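Local structure of putative peptidase (Clostridium acetobutylicum, 3K9T) at residues Val250-Gly255 and Val311-Arg316; Val201-Phe206 and Asp341-Tyr346; Phe393-Met398 and Tyr421-Leu426; Asp388-Phe393 and Phe416-Tyr421. The protein binds one zinc ion per subunit and probably acts in the biosynthesis of modified polysaccharides, and is not expected to have peptidase activity despite its aminopeptidase-like region. All blocks are in the same frame, centred on the assembly; numbering follows the deposited sequence.

Contact 1 (Val250-Gly255 and Val311-Arg316); sequences VATCVG and VGSLMR
In the central mixed sheet of the aminopeptidase-like region, Val250 lies beside Gly312 and Ser313 of the parallel strand 311-315. The segment then carries Cys253 close to the zinc ligand Asp196. Val250 N donates to Gly312 O at 2.8 Å. On the next step a side chain takes over. With its OG anti to the backbone N (chi1 -172°), Ser313 reaches back, and this OG donates to Val250 O at 2.8 Å. Beside this pair, Val250 CG2 meets Val311 CG1 at 3.7 Å. Further on, the segment is gripped again where Arg316 N donates to Cys253 O at 2.8 Å. Selenomethionine Met315 runs alongside Thr252, its SE 4.0 Å from Thr252 CG2. The OG1 of Thr252 is held by Tyr187. Val254 lays CG1 against Leu314 O at 3.4 Å. The aliphatic part of Arg316 passes Val254 O, with Arg316 CD 3.3 Å from that oxygen, and Arg316 NH1 makes a salt bridge with Asp341 and a hydrogen bond with Ser342. Every residue that touches here is buried. Helix 194-211 packs on Ala251, Cys253 and Val254, helix 336-355 meets Ala251 and Leu314, and strand 260-263 continues the sheet beyond strand 311-315.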
loop_
_atom_site.group_PDB
_atom_site.type_symbol
_atom_site.label_atom_id
_atom_site.label_comp_id
_atom_site.label_asym_id
_atom_site.label_seq_id
_atom_site.Cartn_x
_atom_site.Cartn_y
_atom_site.Cartn_z
ATOM N N VAL A 250 6.393 -9.035 25.745
ATOM C CA VAL A 250 5.707 -9.712 26.827
ATOM C C VAL A 250 5.574 -11.209 26.406
ATOM O O VAL A 250 5.013 -11.545 25.355
ATOM C CB VAL A 250 4.320 -9.113 27.092
ATOM C CG1 VAL A 250 3.574 -9.960 28.111
ATOM C CG2 VAL A 250 4.387 -7.618 27.523
ATOM N N ALA A 251 6.098 -12.107 27.233
ATOM C CA ALA A 251 6.091 -13.519 26.923
ATOM C C ALA A 251 4.966 -14.208 27.686
ATOM O O ALA A 251 4.910 -14.184 28.913
ATOM C CB ALA A 251 7.428 -14.161 27.271
ATOM N N THR A 252 4.073 -14.842 26.939
ATOM C CA THR A 252 3.029 -15.642 27.521
ATOM C C THR A 252 2.608 -16.664 26.484
ATOM O O THR A 252 2.906 -16.493 25.303
ATOM C CB THR A 252 1.839 -14.776 27.941
ATOM O OG1 THR A 252 0.826 -15.628 28.435
ATOM C CG2 THR A 252 1.286 -13.950 26.783
ATOM N N CYS A 253 1.959 -17.733 26.934
ATOM C CA CYS A 253 1.403 -18.748 26.033
ATOM C C CYS A 253 2.392 -19.253 25.001
ATOM O O CYS A 253 2.054 -19.350 23.823
ATOM C CB CYS A 253 0.170 -18.181 25.315
ATOM S SG CYS A 253 -1.178 -17.737 26.449
ATOM N N VAL A 254 3.598 -19.580 25.457
ATOM C CA VAL A 254 4.681 -19.899 24.559
ATOM C C VAL A 254 5.005 -21.396 24.512
ATOM O O VAL A 254 6.045 -21.777 23.945
ATOM C CB VAL A 254 5.977 -19.110 24.931
ATOM C CG1 VAL A 254 5.830 -17.636 24.581
ATOM C CG2 VAL A 254 6.337 -19.329 26.394
ATOM N N GLY A 255 4.106 -22.240 25.029
ATOM C CA GLY A 255 4.434 -23.648 25.259
ATOM C C GLY A 255 3.681 -24.759 24.544
ATOM O O GLY A 255 4.101 -25.931 24.614
ATOM N N VAL A 311 6.523 -2.235 22.856
ATOM C CA VAL A 311 6.466 -3.577 23.405
ATOM C C VAL A 311 5.444 -4.424 22.612
ATOM O O VAL A 311 4.262 -4.070 22.485
ATOM C CB VAL A 311 6.119 -3.532 24.924
ATOM C CG1 VAL A 311 5.957 -4.950 25.496
ATOM C CG2 VAL A 311 7.151 -2.742 25.644
ATOM N N GLY A 312 5.927 -5.524 22.052
ATOM C CA GLY A 312 5.038 -6.518 21.439
ATOM C C GLY A 312 4.946 -7.767 22.297
ATOM O O GLY A 312 5.324 -7.746 23.453
ATOM N N SER A 313 4.444 -8.859 21.711
ATOM C CA SER A 313 4.196 -10.095 22.433
ATOM C C SER A 313 4.356 -11.244 21.471
ATOM O O SER A 313 3.661 -11.327 20.460
ATOM C CB SER A 313 2.809 -10.071 23.059
ATOM O OG SER A 313 2.578 -11.177 23.924
ATOM N N LEU A 314 5.328 -12.102 21.759
ATOM C CA LEU A 314 5.638 -13.246 20.911
ATOM C C LEU A 314 5.188 -14.499 21.665
ATOM O O LEU A 314 5.717 -14.836 22.742
ATOM C CB LEU A 314 7.122 -13.265 20.536
ATOM C CG LEU A 314 7.559 -14.485 19.728
ATOM C CD1 LEU A 314 6.758 -14.614 18.436
ATOM C CD2 LEU A 314 9.034 -14.416 19.443
HETATM N N MSE A 315 4.200 -15.166 21.074
HETATM C CA MSE A 315 3.465 -16.229 21.699
HETATM C C MSE A 315 3.433 -17.433 20.797
HETATM O O MSE A 315 3.964 -17.388 19.707
HETATM C CB MSE A 315 2.023 -15.752 21.879
HETATM C CG MSE A 315 1.882 -14.580 22.830
HETATM SE SE MSE A 315 0.102 -13.902 23.012
HETATM C CE MSE A 315 0.201 -13.009 21.325
ATOM N N ARG A 316 2.833 -18.514 21.277
ATOM C CA ARG A 316 2.422 -19.603 20.395
ATOM C C ARG A 316 0.907 -19.423 20.261
ATOM O O ARG A 316 0.495 -18.408 19.723
ATOM C CB ARG A 316 2.859 -20.995 20.890
ATOM C CG ARG A 316 4.367 -21.173 20.959
ATOM C CD ARG A 316 4.815 -22.635 20.977
ATOM N NE ARG A 316 4.907 -23.087 19.607
ATOM C CZ ARG A 316 5.932 -22.877 18.796
ATOM N NH1 ARG A 316 7.038 -22.275 19.221
ATOM N NH2 ARG A 316 5.844 -23.280 17.533
#

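Contact 2 (Val201-Phe206 and Asp341-Tyr346); sequences VALITF and DSYKTY
Leu203 and Tyr343 mark the closest backbone approach of two helical segments whose axes come within 10.3 Å and run at 43° to each other. Leu203 carries the contact, and its two methyls go to different tyrosines. Its CG is anti to the backbone N (chi1 169°), and from there the branches spread. CD1 presses on the base of Tyr343, 3.5 Å from Tyr343 CA, and lies at the edge of that ring. CD2 sits over one face of the Tyr346 ring in a CH-pi contact. Leu203 CD2 is 3.8 Å from the Tyr346 ring centroid and displaced toward Tyr346 CD1 and CE1. Ile204 CD1 adds a looser touch at 4.5 Å from Tyr346 CE2. These helices, 194-211 and 336-355, belong to the aminopeptidase-like region and pack on the same side of its central mixed sheet. Tyr346 reaches the sheet itself through its hydroxyl at Leu314 O. Ile204 rests on Phe222 and Phe224 of strand 219-225. At the other end of the contact the Tyr343 ring turns its edge to the end of the 201-206 segment. Phe206 O lies in the ring plane, 3.9 Å from Tyr343 CE1, while Phe206 CB packs near the same carbon. A water joins the polar atoms there: it donates to Phe206 O at 2.7 Å and lies 2.9 Å from Tyr343 OH. Helix 12-26 closes over this end, with Thr15 touching both Phe206 and Tyr343.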
loop_
_atom_site.group_PDB
_atom_site.type_symbol
_atom_site.label_atom_id
_atom_site.label_comp_id
_atom_site.label_asym_id
_atom_site.label_seq_id
_atom_site.Cartn_x
_atom_site.Cartn_y
_atom_site.Cartn_z
ATOM N N VAL A 201 6.853 -17.699 32.172
ATOM C CA VAL A 201 7.689 -17.640 33.348
ATOM C C VAL A 201 8.903 -18.525 33.116
ATOM O O VAL A 201 10.017 -18.054 33.274
ATOM C CB VAL A 201 6.948 -18.068 34.651
ATOM C CG1 VAL A 201 7.951 -18.174 35.819
ATOM C CG2 VAL A 201 5.882 -17.088 34.968
ATOM N N ALA A 202 8.696 -19.786 32.704
ATOM C CA ALA A 202 9.848 -20.689 32.506
ATOM C C ALA A 202 10.694 -20.253 31.324
ATOM O O ALA A 202 11.922 -20.341 31.410
ATOM C CB ALA A 202 9.444 -22.142 32.387
ATOM N N LEU A 203 10.073 -19.733 30.253
ATOM C CA LEU A 203 10.850 -19.308 29.069
ATOM C C LEU A 203 11.797 -18.149 29.370
ATOM O O LEU A 203 12.970 -18.203 29.063
ATOM C CB LEU A 203 9.935 -18.960 27.884
ATOM C CG LEU A 203 10.601 -18.255 26.692
ATOM C CD1 LEU A 203 11.435 -19.260 26.027
ATOM C CD2 LEU A 203 9.623 -17.624 25.690
ATOM N N ILE A 204 11.253 -17.084 29.924
ATOM C CA ILE A 204 12.000 -15.873 30.233
ATOM C C ILE A 204 13.130 -16.240 31.213
ATOM O O ILE A 204 14.235 -15.725 31.093
ATOM C CB ILE A 204 10.982 -14.802 30.773
ATOM C CG1 ILE A 204 10.121 -14.287 29.620
ATOM C CG2 ILE A 204 11.572 -13.663 31.409
ATOM C CD1 ILE A 204 10.877 -13.783 28.519
ATOM N N THR A 205 12.879 -17.184 32.124
ATOM C CA THR A 205 13.913 -17.624 33.049
ATOM C C THR A 205 15.126 -18.159 32.279
ATOM O O THR A 205 16.273 -17.726 32.511
ATOM C CB THR A 205 13.367 -18.616 34.073
ATOM O OG1 THR A 205 12.409 -17.914 34.876
ATOM C CG2 THR A 205 14.498 -19.174 34.994
ATOM N N PHE A 206 14.858 -19.029 31.315
ATOM C CA PHE A 206 15.921 -19.609 30.507
ATOM C C PHE A 206 16.569 -18.645 29.504
ATOM O O PHE A 206 17.736 -18.788 29.191
ATOM C CB PHE A 206 15.466 -20.928 29.875
ATOM C CG PHE A 206 15.597 -22.092 30.823
ATOM C CD1 PHE A 206 14.662 -22.298 31.823
ATOM C CD2 PHE A 206 16.694 -22.930 30.762
ATOM C CE1 PHE A 206 14.798 -23.340 32.721
ATOM C CE2 PHE A 206 16.836 -23.980 31.649
ATOM C CZ PHE A 206 15.885 -24.197 32.623
ATOM N N ASP A 341 11.091 -24.422 20.505
ATOM C CA ASP A 341 10.999 -23.522 19.362
ATOM C C ASP A 341 10.775 -22.079 19.778
ATOM O O ASP A 341 11.335 -21.160 19.184
ATOM C CB ASP A 341 9.901 -23.944 18.400
ATOM C CG ASP A 341 9.847 -23.056 17.162
ATOM O OD1 ASP A 341 10.689 -23.228 16.256
ATOM O OD2 ASP A 341 8.963 -22.179 17.102
ATOM N N SER A 342 9.916 -21.861 20.757
ATOM C CA SER A 342 9.731 -20.502 21.272
ATOM C C SER A 342 11.052 -19.928 21.838
ATOM O O SER A 342 11.378 -18.784 21.632
ATOM C CB SER A 342 8.649 -20.496 22.336
ATOM O OG SER A 342 7.409 -20.928 21.795
ATOM N N TYR A 343 11.824 -20.745 22.533
ATOM C CA TYR A 343 13.084 -20.292 23.113
ATOM C C TYR A 343 14.107 -19.948 22.029
ATOM O O TYR A 343 14.747 -18.913 22.082
ATOM C CB TYR A 343 13.573 -21.386 24.031
ATOM C CG TYR A 343 15.020 -21.382 24.439
ATOM C CD1 TYR A 343 15.459 -20.630 25.518
ATOM C CD2 TYR A 343 15.933 -22.220 23.808
ATOM C CE1 TYR A 343 16.768 -20.672 25.928
ATOM C CE2 TYR A 343 17.266 -22.260 24.213
ATOM C CZ TYR A 343 17.667 -21.491 25.278
ATOM O OH TYR A 343 18.966 -21.536 25.702
ATOM N N LYS A 344 14.245 -20.841 21.061
ATOM C CA LYS A 344 15.081 -20.628 19.882
ATOM C C LYS A 344 14.689 -19.310 19.173
ATOM O O LYS A 344 15.549 -18.496 18.781
ATOM C CB LYS A 344 14.933 -21.867 18.967
ATOM C CG LYS A 344 15.517 -21.790 17.567
ATOM C CD LYS A 344 15.843 -23.199 17.021
ATOM C CE LYS A 344 14.701 -23.858 16.266
ATOM N NZ LYS A 344 14.584 -23.297 14.905
ATOM N N THR A 345 13.392 -19.062 19.046
ATOM C CA THR A 345 12.931 -17.874 18.314
ATOM C C THR A 345 13.279 -16.581 19.078
ATOM O O THR A 345 13.745 -15.585 18.503
ATOM C CB THR A 345 11.451 -17.953 17.959
ATOM O OG1 THR A 345 11.162 -19.189 17.242
ATOM C CG2 THR A 345 11.069 -16.740 17.129
ATOM N N TYR A 346 13.053 -16.609 20.376
ATOM C CA TYR A 346 13.404 -15.489 21.223
ATOM C C TYR A 346 14.899 -15.238 21.124
ATOM O O TYR A 346 15.321 -14.089 21.005
ATOM C CB TYR A 346 12.954 -15.707 22.700
ATOM C CG TYR A 346 11.557 -15.178 23.028
ATOM C CD1 TYR A 346 10.411 -15.864 22.647
ATOM C CD2 TYR A 346 11.389 -14.005 23.763
ATOM C CE1 TYR A 346 9.141 -15.375 22.976
ATOM C CE2 TYR A 346 10.131 -13.510 24.093
ATOM C CZ TYR A 346 9.011 -14.182 23.690
ATOM O OH TYR A 346 7.753 -13.693 24.019
HETATM O O HOH W 1 19.073 -21.018 28.544
#

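Contact 3 (Phe393-Met398 and Tyr421-Leu426); sequences FWVLNM and YAADAL
Leu426, Val395 and Leu396 carry this contact between helices 389-398 and 416-428. Leu426 has the largest share of buried surface, and its CD1 methyl touches both Val395 and Leu396. It fits between these two neighbouring side chains of the other helix, 3.8 Å from Val395 CG1 and 3.7 Å from Leu396 CG. Val395 and Leu426 point opposite ways and overlap alongside, with Val395 CB also near Leu426 CD1. Leu396 meets Leu426 differently. Its CG is anti to the carbonyl carbon (chi1 -70°), and its branches then extend toward the leucine across the gap. Leu396 CD1 is 4.1 Å from Leu426 CD2, and Leu396 CD2 is 4.0 Å from Leu426 CD1. The two leucines cross at a slant. Val395 also faces two small residues. Its CG1 lies 4.2 Å from Ala423 CB, and its CG2 lies 4.4 Å from Ala422 CB. The alanines let the backbones come near at this point, where the CA atoms of Val395 and Ala423 are 6.3 Å apart. The segment axes approach to 9.3 Å at an angle of 71°. All contacts across the pair are between apolar side chains, and all five touching residues are buried. Leu432 of strand 432-434 packs on both Val395 and Leu426 and extends the apolar cluster. On another side of helix 389-398, Trp394 meets Trp295 of the second subunit. This helix crossing, with strand 432-434 alongside, is part of the apolar core of the permutated winged helix-turn-helix domain.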
loop_
_atom_site.group_PDB
_atom_site.type_symbol
_atom_site.label_atom_id
_atom_site.label_comp_id
_atom_site.label_asym_id
_atom_site.label_seq_id
_atom_site.Cartn_x
_atom_site.Cartn_y
_atom_site.Cartn_z
ATOM N N PHE A 393 26.932 -7.805 -2.291
ATOM C CA PHE A 393 26.605 -6.708 -3.204
ATOM C C PHE A 393 25.488 -5.814 -2.672
ATOM O O PHE A 393 25.516 -4.602 -2.889
ATOM C CB PHE A 393 26.235 -7.218 -4.594
ATOM C CG PHE A 393 27.398 -7.763 -5.378
ATOM C CD1 PHE A 393 28.539 -6.997 -5.585
ATOM C CD2 PHE A 393 27.315 -9.021 -5.985
ATOM C CE1 PHE A 393 29.602 -7.496 -6.337
ATOM C CE2 PHE A 393 28.374 -9.530 -6.722
ATOM C CZ PHE A 393 29.515 -8.756 -6.910
ATOM N N TRP A 394 24.500 -6.412 -2.004
ATOM C CA TRP A 394 23.462 -5.635 -1.314
ATOM C C TRP A 394 24.015 -4.775 -0.192
ATOM O O TRP A 394 23.647 -3.599 -0.086
ATOM C CB TRP A 394 22.397 -6.531 -0.709
ATOM C CG TRP A 394 21.276 -6.852 -1.625
ATOM C CD1 TRP A 394 20.934 -8.076 -2.089
ATOM C CD2 TRP A 394 20.364 -5.932 -2.199
ATOM N NE1 TRP A 394 19.853 -7.984 -2.909
ATOM C CE2 TRP A 394 19.469 -6.678 -2.990
ATOM C CE3 TRP A 394 20.220 -4.542 -2.135
ATOM C CZ2 TRP A 394 18.412 -6.091 -3.689
ATOM C CZ3 TRP A 394 19.184 -3.946 -2.847
ATOM C CH2 TRP A 394 18.294 -4.717 -3.623
ATOM N N VAL A 395 24.871 -5.366 0.651
ATOM C CA VAL A 395 25.465 -4.643 1.762
ATOM C C VAL A 395 26.303 -3.463 1.264
ATOM O O VAL A 395 26.209 -2.357 1.788
ATOM C CB VAL A 395 26.309 -5.538 2.654
ATOM C CG1 VAL A 395 27.099 -4.689 3.617
ATOM C CG2 VAL A 395 25.424 -6.494 3.419
ATOM N N LEU A 396 27.089 -3.685 0.223
ATOM C CA LEU A 396 27.900 -2.602 -0.334
ATOM C C LEU A 396 27.014 -1.533 -0.931
ATOM O O LEU A 396 27.261 -0.334 -0.764
ATOM C CB LEU A 396 28.866 -3.124 -1.401
ATOM C CG LEU A 396 30.010 -3.995 -0.850
ATOM C CD1 LEU A 396 30.631 -4.850 -1.924
ATOM C CD2 LEU A 396 31.057 -3.085 -0.217
ATOM N N ASN A 397 25.959 -1.972 -1.593
ATOM C CA ASN A 397 25.155 -1.071 -2.359
ATOM C C ASN A 397 24.307 -0.177 -1.480
ATOM O O ASN A 397 24.172 1.021 -1.747
ATOM C CB ASN A 397 24.318 -1.836 -3.375
ATOM C CG ASN A 397 23.365 -0.945 -4.094
ATOM O OD1 ASN A 397 22.274 -0.716 -3.598
ATOM N ND2 ASN A 397 23.771 -0.407 -5.255
HETATM N N MSE A 398 23.773 -0.744 -0.412
HETATM C CA MSE A 398 22.907 0.019 0.477
HETATM C C MSE A 398 23.581 0.630 1.710
HETATM O O MSE A 398 22.922 1.336 2.441
HETATM C CB MSE A 398 21.742 -0.849 0.926
HETATM C CG MSE A 398 20.736 -1.109 -0.200
HETATM SE SE MSE A 398 19.330 -2.274 0.409
HETATM C CE MSE A 398 18.347 -0.974 1.510
ATOM N N TYR A 421 26.477 -12.006 7.980
ATOM C CA TYR A 421 27.722 -12.657 7.674
ATOM C C TYR A 421 28.371 -12.032 6.441
ATOM O O TYR A 421 29.596 -11.967 6.358
ATOM C CB TYR A 421 27.512 -14.160 7.502
ATOM C CG TYR A 421 27.072 -14.863 8.760
ATOM C CD1 TYR A 421 27.703 -14.607 9.981
ATOM C CD2 TYR A 421 26.067 -15.835 8.727
ATOM C CE1 TYR A 421 27.314 -15.256 11.133
ATOM C CE2 TYR A 421 25.654 -16.493 9.895
ATOM C CZ TYR A 421 26.283 -16.206 11.091
ATOM O OH TYR A 421 25.879 -16.848 12.244
ATOM N N ALA A 422 27.562 -11.536 5.503
ATOM C CA ALA A 422 28.125 -10.844 4.347
ATOM C C ALA A 422 28.828 -9.564 4.820
ATOM O O ALA A 422 29.960 -9.295 4.430
ATOM C CB ALA A 422 27.055 -10.578 3.264
ATOM N N ALA A 423 28.157 -8.821 5.701
ATOM C CA ALA A 423 28.686 -7.605 6.312
ATOM C C ALA A 423 29.937 -7.886 7.145
ATOM O O ALA A 423 30.853 -7.065 7.188
ATOM C CB ALA A 423 27.613 -6.938 7.184
ATOM N N ASP A 424 29.971 -9.032 7.821
ATOM C CA ASP A 424 31.155 -9.402 8.603
ATOM C C ASP A 424 32.360 -9.469 7.691
ATOM O O ASP A 424 33.373 -8.829 7.930
ATOM C CB ASP A 424 30.995 -10.766 9.305
ATOM C CG ASP A 424 30.087 -10.703 10.524
ATOM O OD1 ASP A 424 29.802 -9.582 10.968
ATOM O OD2 ASP A 424 29.651 -11.759 11.041
ATOM N N ALA A 425 32.224 -10.250 6.634
ATOM C CA ALA A 425 33.308 -10.487 5.695
ATOM C C ALA A 425 33.830 -9.170 5.083
ATOM O O ALA A 425 35.036 -8.954 4.934
ATOM C CB ALA A 425 32.817 -11.429 4.624
ATOM N N LEU A 426 32.913 -8.276 4.747
ATOM C CA LEU A 426 33.319 -7.022 4.153
ATOM C C LEU A 426 34.038 -6.156 5.174
ATOM O O LEU A 426 34.986 -5.458 4.817
ATOM C CB LEU A 426 32.124 -6.298 3.565
ATOM C CG LEU A 426 31.470 -6.935 2.344
ATOM C CD1 LEU A 426 30.171 -6.220 2.073
ATOM C CD2 LEU A 426 32.406 -6.874 1.133
#

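Contact 4 (Asp388-Phe393 and Phe416-Tyr421)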
loop_
_atom_site.group_PDB
_atom_site.type_symbol
_atom_site.label_atom_id
_atom_site.label_comp_id
_atom_site.label_asym_id
_atom_site.label_seq_id
_atom_site.Cartn_x
_atom_site.Cartn_y
_atom_site.Cartn_z
ATOM N N ASP A 388 29.145 -15.936 -0.405
ATOM C CA ASP A 388 27.816 -15.466 -0.812
ATOM C C ASP A 388 27.833 -14.046 -1.378
ATOM O O ASP A 388 27.576 -13.055 -0.680
ATOM C CB ASP A 388 26.877 -15.541 0.358
ATOM C CG ASP A 388 25.493 -15.106 0.009
ATOM O OD1 ASP A 388 25.187 -14.938 -1.193
ATOM O OD2 ASP A 388 24.707 -14.930 0.958
ATOM N N GLU A 389 28.093 -13.970 -2.672
ATOM C CA GLU A 389 28.334 -12.687 -3.325
ATOM C C GLU A 389 27.111 -11.782 -3.474
ATOM O O GLU A 389 27.237 -10.560 -3.457
ATOM C CB GLU A 389 29.019 -12.913 -4.663
ATOM C CG GLU A 389 28.429 -14.042 -5.500
ATOM C CD GLU A 389 28.566 -13.765 -6.982
ATOM O OE1 GLU A 389 29.528 -13.060 -7.355
ATOM O OE2 GLU A 389 27.709 -14.225 -7.769
ATOM N N PHE A 390 25.927 -12.365 -3.571
ATOM C CA PHE A 390 24.701 -11.572 -3.701
ATOM C C PHE A 390 24.434 -10.773 -2.442
ATOM O O PHE A 390 24.207 -9.582 -2.520
ATOM C CB PHE A 390 23.513 -12.462 -4.035
ATOM C CG PHE A 390 23.734 -13.266 -5.254
ATOM C CD1 PHE A 390 23.579 -12.683 -6.498
ATOM C CD2 PHE A 390 24.193 -14.583 -5.163
ATOM C CE1 PHE A 390 23.821 -13.419 -7.652
ATOM C CE2 PHE A 390 24.444 -15.326 -6.300
ATOM C CZ PHE A 390 24.255 -14.742 -7.554
ATOM N N ALA A 391 24.480 -11.415 -1.283
ATOM C CA ALA A 391 24.357 -10.684 -0.034
ATOM C C ALA A 391 25.410 -9.538 0.034
ATOM O O ALA A 391 25.131 -8.399 0.465
ATOM C CB ALA A 391 24.539 -11.649 1.184
HETATM N N MSE A 392 26.633 -9.827 -0.373
HETATM C CA MSE A 392 27.688 -8.812 -0.222
HETATM C C MSE A 392 27.377 -7.586 -1.041
HETATM O O MSE A 392 27.532 -6.462 -0.543
HETATM C CB MSE A 392 29.063 -9.364 -0.592
HETATM C CG MSE A 392 29.554 -10.333 0.431
HETATM SE SE MSE A 392 31.417 -10.775 0.263
HETATM C CE MSE A 392 31.840 -10.447 -1.618
ATOM N N PHE A 393 26.932 -7.805 -2.291
ATOM C CA PHE A 393 26.605 -6.708 -3.204
ATOM C C PHE A 393 25.488 -5.814 -2.672
ATOM O O PHE A 393 25.516 -4.602 -2.889
ATOM C CB PHE A 393 26.235 -7.218 -4.594
ATOM C CG PHE A 393 27.398 -7.763 -5.378
ATOM C CD1 PHE A 393 28.539 -6.997 -5.585
ATOM C CD2 PHE A 393 27.315 -9.021 -5.985
ATOM C CE1 PHE A 393 29.602 -7.496 -6.337
ATOM C CE2 PHE A 393 28.374 -9.530 -6.722
ATOM C CZ PHE A 393 29.515 -8.756 -6.910
ATOM N N PHE A 416 18.198 -12.543 7.561
ATOM C CA PHE A 416 19.038 -11.622 8.288
ATOM C C PHE A 416 20.469 -12.121 8.472
ATOM O O PHE A 416 21.407 -11.388 8.197
ATOM C CB PHE A 416 18.419 -11.250 9.642
ATOM C CG PHE A 416 19.280 -10.273 10.443
ATOM C CD1 PHE A 416 19.219 -8.921 10.218
ATOM C CD2 PHE A 416 20.182 -10.732 11.381
ATOM C CE1 PHE A 416 20.018 -8.058 10.932
ATOM C CE2 PHE A 416 20.991 -9.878 12.089
ATOM C CZ PHE A 416 20.922 -8.550 11.865
ATOM N N ARG A 417 20.661 -13.353 8.929
ATOM C CA ARG A 417 22.027 -13.843 9.101
ATOM C C ARG A 417 22.869 -13.818 7.827
ATOM O O ARG A 417 24.065 -13.628 7.885
ATOM C CB ARG A 417 22.044 -15.225 9.704
ATOM C CG ARG A 417 21.567 -15.250 11.136
ATOM C CD ARG A 417 22.279 -16.310 11.896
ATOM N NE ARG A 417 21.730 -16.499 13.230
ATOM C CZ ARG A 417 22.433 -16.939 14.273
ATOM N NH1 ARG A 417 23.738 -17.210 14.152
ATOM N NH2 ARG A 417 21.828 -17.100 15.446
ATOM N N ARG A 418 22.244 -14.009 6.678
ATOM C CA ARG A 418 22.968 -13.957 5.404
ATOM C C ARG A 418 23.587 -12.578 5.155
ATOM O O ARG A 418 24.734 -12.430 4.705
ATOM C CB ARG A 418 21.992 -14.250 4.291
ATOM C CG ARG A 418 22.624 -14.771 3.086
ATOM C CD ARG A 418 21.585 -15.218 2.114
ATOM N NE ARG A 418 22.195 -15.222 0.807
ATOM C CZ ARG A 418 21.534 -15.191 -0.333
ATOM N NH1 ARG A 418 20.214 -15.150 -0.323
ATOM N NH2 ARG A 418 22.217 -15.198 -1.485
ATOM N N ILE A 419 22.793 -11.569 5.465
ATOM C CA ILE A 419 23.222 -10.200 5.375
ATOM C C ILE A 419 24.318 -9.933 6.401
ATOM O O ILE A 419 25.316 -9.330 6.075
ATOM C CB ILE A 419 22.022 -9.263 5.537
ATOM C CG1 ILE A 419 20.999 -9.543 4.400
ATOM C CG2 ILE A 419 22.484 -7.830 5.592
ATOM C CD1 ILE A 419 21.570 -9.522 3.008
ATOM N N LYS A 420 24.144 -10.441 7.616
ATOM C CA LYS A 420 25.073 -10.207 8.714
ATOM C C LYS A 420 26.455 -10.763 8.429
ATOM O O LYS A 420 27.483 -10.091 8.609
ATOM C CB LYS A 420 24.506 -10.847 9.988
ATOM C CG LYS A 420 25.187 -10.419 11.278
ATOM C CD LYS A 420 26.439 -11.241 11.585
ATOM C CE LYS A 420 26.932 -10.985 13.000
ATOM N NZ LYS A 420 28.267 -11.590 13.234
ATOM N N TYR A 421 26.477 -12.006 7.980
ATOM C CA TYR A 421 27.722 -12.657 7.674
ATOM C C TYR A 421 28.371 -12.032 6.441
ATOM O O TYR A 421 29.596 -11.967 6.358
ATOM C CB TYR A 421 27.512 -14.160 7.502
ATOM C CG TYR A 421 27.072 -14.863 8.760
ATOM C CD1 TYR A 421 27.703 -14.607 9.981
ATOM C CD2 TYR A 421 26.067 -15.835 8.727
ATOM C CE1 TYR A 421 27.314 -15.256 11.133
ATOM C CE2 TYR A 421 25.654 -16.493 9.895
ATOM C CZ TYR A 421 26.283 -16.206 11.091
ATOM O OH TYR A 421 25.879 -16.848 12.244
HETATM O O HOH W 2 26.048 -14.229 3.156
#
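Ala391 and Ile419 form the tight, buried side of this crossing, and Asp388 and Arg418 form its more exposed side. The segment axes pass 8.7 Å apart at 75°. Ala391 is small enough for this approach: its CB lies 3.6 Å from Arg418 O and 4.1 Å from Ile419 CD1. Ile419 also packs on helix 405-412. Toward solvent, Arg418 extends across the start of helix 389-398 and takes the Asp388 carboxylate side-on. Arg418 NH2 donates to Asp388 OD1 at 3.0 Å, and Arg418 NE donates to Asp388 OD2 at a modelled 2.5 Å, so short that the exact length is doubtful. Both oxygens are met on their syn sides. The two flat groups are 15° from coplanar. A water donates to Asp388 OD2 and to Arg418 O, each at 2.7 Å, and so ties the salt bridge to the helix backbone. Phe390 CB stands 4.0 Å from Arg418 NH2, and the Phe390 ring meets Trp295 of the second subunit edge-to-face. Two bonds to separate oxygens fix the rotation of the guanidinium against the carboxylate. This pairing probably favours the charged form of both groups, although nearby solvent would weaken the attraction.

Contacts 1 and 2 form one continuous core in the aminopeptidase-like region, with centres 9 Å apart. Two probable hydrogen bonds join them, Tyr346 OH to Leu314 O and Ser342 OG to Val254 O, both 2.7 Å. Contact 1 lies by the zinc site: the side chain of Thr252 is about 7 Å from the zinc ion. Contact 2 lies away from that site. Contacts 3 and 4 are successive levels of a single helix crossing, with centres 6 Å apart, and Ala422 CB touches Ala391 CB at 3.4 Å. They belong to the separate C-terminal domain. The centres of contacts 2 and 4 are 28 Å apart, yet their nearest atoms approach to about 7 Å.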